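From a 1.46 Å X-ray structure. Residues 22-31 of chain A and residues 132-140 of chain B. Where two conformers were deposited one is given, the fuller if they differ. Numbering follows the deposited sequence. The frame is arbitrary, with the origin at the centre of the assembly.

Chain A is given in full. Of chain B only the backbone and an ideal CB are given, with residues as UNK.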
# COMPACT_ATOMS: atom_id res chain seq x y z
N ALA A 22 2.13 -1.33 -25.94
CA ALA A 22 2.08 -2.78 -25.74
C ALA A 22 1.31 -3.23 -24.49
O ALA A 22 1.26 -2.53 -23.47
CB ALA A 22 3.50 -3.36 -25.69
N TYR A 23 0.72 -4.41 -24.58
CA TYR A 23 0.17 -5.08 -23.42
C TYR A 23 1.28 -5.28 -22.39
O TYR A 23 2.37 -5.71 -22.74
CB TYR A 23 -0.45 -6.42 -23.81
CG TYR A 23 -1.16 -7.11 -22.67
CD1 TYR A 23 -2.44 -6.72 -22.29
CD2 TYR A 23 -0.56 -8.14 -21.97
CE1 TYR A 23 -3.10 -7.34 -21.22
CE2 TYR A 23 -1.20 -8.76 -20.89
CZ TYR A 23 -2.47 -8.36 -20.53
OH TYR A 23 -3.11 -8.96 -19.48
N ASP A 24 0.99 -4.94 -21.13
CA ASP A 24 1.93 -4.99 -20.01
C ASP A 24 2.98 -3.87 -20.01
O ASP A 24 3.88 -3.86 -19.17
CB ASP A 24 2.60 -6.37 -19.86
CG ASP A 24 1.91 -7.27 -18.83
OD1 ASP A 24 0.90 -6.87 -18.19
OD2 ASP A 24 2.40 -8.41 -18.67
N ALA A 25 2.85 -2.90 -20.93
CA ALA A 25 3.71 -1.71 -20.90
C ALA A 25 3.10 -0.70 -19.96
O ALA A 25 1.89 -0.48 -19.97
CB ALA A 25 3.87 -1.13 -22.28
N ASN A 26 3.93 -0.08 -19.12
CA ASN A 26 3.41 0.85 -18.13
C ASN A 26 2.98 2.20 -18.69
O ASN A 26 3.65 2.78 -19.54
CB ASN A 26 4.45 1.11 -17.05
CG ASN A 26 4.55 -0.01 -16.05
OD1 ASN A 26 3.56 -0.66 -15.73
ND2 ASN A 26 5.75 -0.24 -15.55
N MET A 27 1.88 2.72 -18.16
CA MET A 27 1.62 4.16 -18.17
C MET A 27 2.44 4.75 -17.04
O MET A 27 2.71 4.06 -16.04
CB MET A 27 0.15 4.48 -17.95
CG MET A 27 -0.78 3.92 -19.03
SD MET A 27 -2.52 4.08 -18.55
CE MET A 27 -2.63 2.80 -17.32
N GLU A 28 2.85 6.02 -17.18
CA GLU A 28 3.73 6.66 -16.21
C GLU A 28 3.08 7.91 -15.62
O GLU A 28 2.49 8.72 -16.36
CB GLU A 28 5.06 7.06 -16.86
CG GLU A 28 5.74 5.96 -17.64
CD GLU A 28 6.34 4.85 -16.78
OE1 GLU A 28 6.55 5.09 -15.58
OE2 GLU A 28 6.63 3.77 -17.33
N LEU A 29 3.21 8.08 -14.31
CA LEU A 29 2.72 9.28 -13.61
C LEU A 29 3.84 9.84 -12.73
O LEU A 29 4.40 9.14 -11.89
CB LEU A 29 1.51 8.93 -12.73
CG LEU A 29 1.01 9.99 -11.74
CD1 LEU A 29 0.46 11.21 -12.45
CD2 LEU A 29 -0.04 9.40 -10.81
N VAL A 30 4.19 11.10 -12.95
CA VAL A 30 5.06 11.82 -12.04
C VAL A 30 4.33 13.03 -11.51
O VAL A 30 3.88 13.88 -12.26
CB VAL A 30 6.36 12.28 -12.70
CG1 VAL A 30 7.20 13.11 -11.70
CG2 VAL A 30 7.16 11.09 -13.18
N ILE A 31 4.21 13.09 -10.19
CA ILE A 31 3.65 14.25 -9.53
C ILE A 31 4.77 15.04 -8.91
O ILE A 31 5.61 14.47 -8.23
CB ILE A 31 2.67 13.81 -8.44
CG1 ILE A 31 1.56 12.97 -9.08
CG2 ILE A 31 2.10 15.03 -7.70
CD1 ILE A 31 0.62 12.34 -8.12
N UNK B 132 14.67 4.08 -19.08
CA UNK B 132 13.97 5.19 -19.71
C UNK B 132 12.47 4.93 -19.61
O UNK B 132 12.05 3.77 -19.69
CB UNK B 132 14.40 5.37 -21.17
N UNK B 133 11.67 5.98 -19.44
CA UNK B 133 10.22 5.80 -19.24
C UNK B 133 9.54 5.12 -20.42
O UNK B 133 8.59 4.38 -20.24
CB UNK B 133 9.55 7.15 -18.99
N UNK B 134 10.03 5.36 -21.63
CA UNK B 134 9.42 4.79 -22.84
C UNK B 134 9.48 3.27 -22.88
O UNK B 134 8.65 2.64 -23.52
CB UNK B 134 10.11 5.35 -24.08
N UNK B 135 10.46 2.70 -22.20
CA UNK B 135 10.71 1.25 -22.21
C UNK B 135 10.59 0.67 -20.81
O UNK B 135 11.55 0.14 -20.26
CB UNK B 135 12.10 0.94 -22.78
N UNK B 136 9.40 0.79 -20.26
CA UNK B 136 9.12 0.37 -18.89
C UNK B 136 7.86 -0.51 -18.94
O UNK B 136 6.82 -0.09 -19.45
CB UNK B 136 8.94 1.57 -17.96
N UNK B 137 7.98 -1.72 -18.42
CA UNK B 137 6.91 -2.72 -18.55
C UNK B 137 6.97 -3.66 -17.36
O UNK B 137 7.90 -3.57 -16.55
CB UNK B 137 7.03 -3.50 -19.86
N UNK B 138 5.99 -4.55 -17.23
CA UNK B 138 6.00 -5.54 -16.16
C UNK B 138 6.07 -6.94 -16.79
O UNK B 138 5.85 -7.11 -18.00
CB UNK B 138 4.77 -5.40 -15.27
N UNK B 139 6.38 -7.91 -15.95
CA UNK B 139 6.37 -9.32 -16.33
C UNK B 139 7.18 -9.62 -17.59
O UNK B 139 6.66 -10.20 -18.53
CB UNK B 139 4.93 -9.78 -16.54
N UNK B 140 8.45 -9.22 -17.60
CA UNK B 140 9.30 -9.60 -18.74
C UNK B 140 9.50 -11.11 -18.78
O UNK B 140 9.41 -11.76 -17.74
CB UNK B 140 10.66 -8.89 -18.66

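Position 132 has nothing of chain A within 5.5 Å of its ideal CB, so this contact does not constrain it; the deposited residue is E132(B).

At 133 the CA-to-CB bond runs sideways, and the ideal CB lies 4.2 Å from CG of E28(A), with V30(A) farther along the strand. A long side chain could follow that strand, whether aliphatic, aromatic or carrying a donor for the carboxylate. Y133(B) is found. Its CD1 lies 3.4 Å from OE1 of E28(A), and its ring reaches V30(A), whose CG2 is 4.2 Å from CZ of Y133(B). One water lies within hydrogen-bonding distance of both backbones, its O 2.8 Å from O of Y133(B) and 2.7 Å from O of N26(A).

Positions 134 and 135 point away from chain A, which expresses no preference; they are S134(B) and L135(B).

Position 136 is anchored by its backbone, N of N26(A) donating to its O at 2.9 Å. Its ideal CB is 3.2 Å from OE2 of E28(A), a tight approach, and 4.4 Å from ND2 of N26(A). A small residue would suit, as would a short polar one: a donor for the carboxylate or an acceptor for the amide. The residue is D136(B). With chi1 in t, its OD2 accepts from ND2 of N26(A) at 3.0 Å and also lies 2.6 Å from OE2 of E28(A), so close for two acid groups that one of them probably holds a proton.

Position 137 pairs with A25(A) in a single beta bridge, the CA atoms 4.1 Å apart. The CA-to-CB bond runs sideways, and the ideal CB sits 3.2 Å from O of D24(A), so many side chains would do if they can continue past that oxygen. R137(B) turns back along its own stretch: NE of R137(B) donates to the backbone O of position 138 at 2.8 Å.

At 138 the backbone N donates to O of D24(A) at 2.9 Å, which rules out proline. The sideways CB could carry an aliphatic or a small polar group between D24(A) and N26(A). I138(B) places CG1 3.6 Å from OD1 of D24(A) and CG2 3.7 Å from OD1 of N26(A).

Position 139 has a left-handed backbone (52/55), favourable for glycine or asparagine. Yet its CB points toward chain A, 3.6 Å from OD2 of D24(A), and that carboxylate invites a basic side chain. R139(B) answers with a two-pronged salt bridge: NH2 donates to OD1 of D24(A) at 2.8 Å and NE to OD2 of D24(A) at 3.0 Å.

Position 140 points away; P140(B) makes no contact.

Chain B (132-140) EYSLDRIRP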
# COMPACT_ATOMS: atom_id res chain seq x y z
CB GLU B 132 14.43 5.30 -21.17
CG GLU B 132 13.79 6.35 -21.99
CD GLU B 132 14.50 6.53 -23.30
OE1 GLU B 132 15.16 5.58 -23.78
OE2 GLU B 132 14.39 7.64 -23.86
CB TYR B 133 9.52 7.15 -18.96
CG TYR B 133 9.65 7.63 -17.54
CD1 TYR B 133 9.43 6.76 -16.47
CD2 TYR B 133 10.00 8.94 -17.25
CE1 TYR B 133 9.54 7.18 -15.18
CE2 TYR B 133 10.13 9.37 -15.94
CZ TYR B 133 9.89 8.49 -14.92
OH TYR B 133 10.02 8.88 -13.63
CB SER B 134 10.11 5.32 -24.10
OG SER B 134 9.82 6.68 -24.32
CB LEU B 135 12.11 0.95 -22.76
CG LEU B 135 12.38 1.38 -24.21
CD1 LEU B 135 13.84 1.11 -24.58
CD2 LEU B 135 11.47 0.64 -25.17
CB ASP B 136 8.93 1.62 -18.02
CG ASP B 136 8.68 1.28 -16.55
OD1 ASP B 136 9.38 0.42 -15.99
OD2 ASP B 136 7.78 1.91 -15.95
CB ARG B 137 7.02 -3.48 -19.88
CG ARG B 137 8.40 -4.05 -20.21
CD ARG B 137 8.65 -5.43 -19.61
NE ARG B 137 7.63 -6.40 -20.01
CZ ARG B 137 7.59 -7.04 -21.17
NH1 ARG B 137 8.53 -6.85 -22.09
NH2 ARG B 137 6.59 -7.88 -21.42
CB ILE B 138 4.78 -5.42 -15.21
CG1 ILE B 138 3.48 -5.82 -15.91
CG2 ILE B 138 4.69 -4.00 -14.66
CD1 ILE B 138 2.29 -5.97 -14.95
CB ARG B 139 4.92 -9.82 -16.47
CG ARG B 139 4.21 -9.82 -15.14
CD ARG B 139 2.79 -10.34 -15.18
NE ARG B 139 1.87 -9.49 -15.92
CZ ARG B 139 0.54 -9.51 -15.75
NH1 ARG B 139 0.00 -10.35 -14.87
NH2 ARG B 139 -0.24 -8.70 -16.46
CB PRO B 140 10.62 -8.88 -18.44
CG PRO B 140 10.66 -8.78 -16.97
CD PRO B 140 9.23 -8.55 -16.54
O HOH W 1 6.01 3.39 -20.79
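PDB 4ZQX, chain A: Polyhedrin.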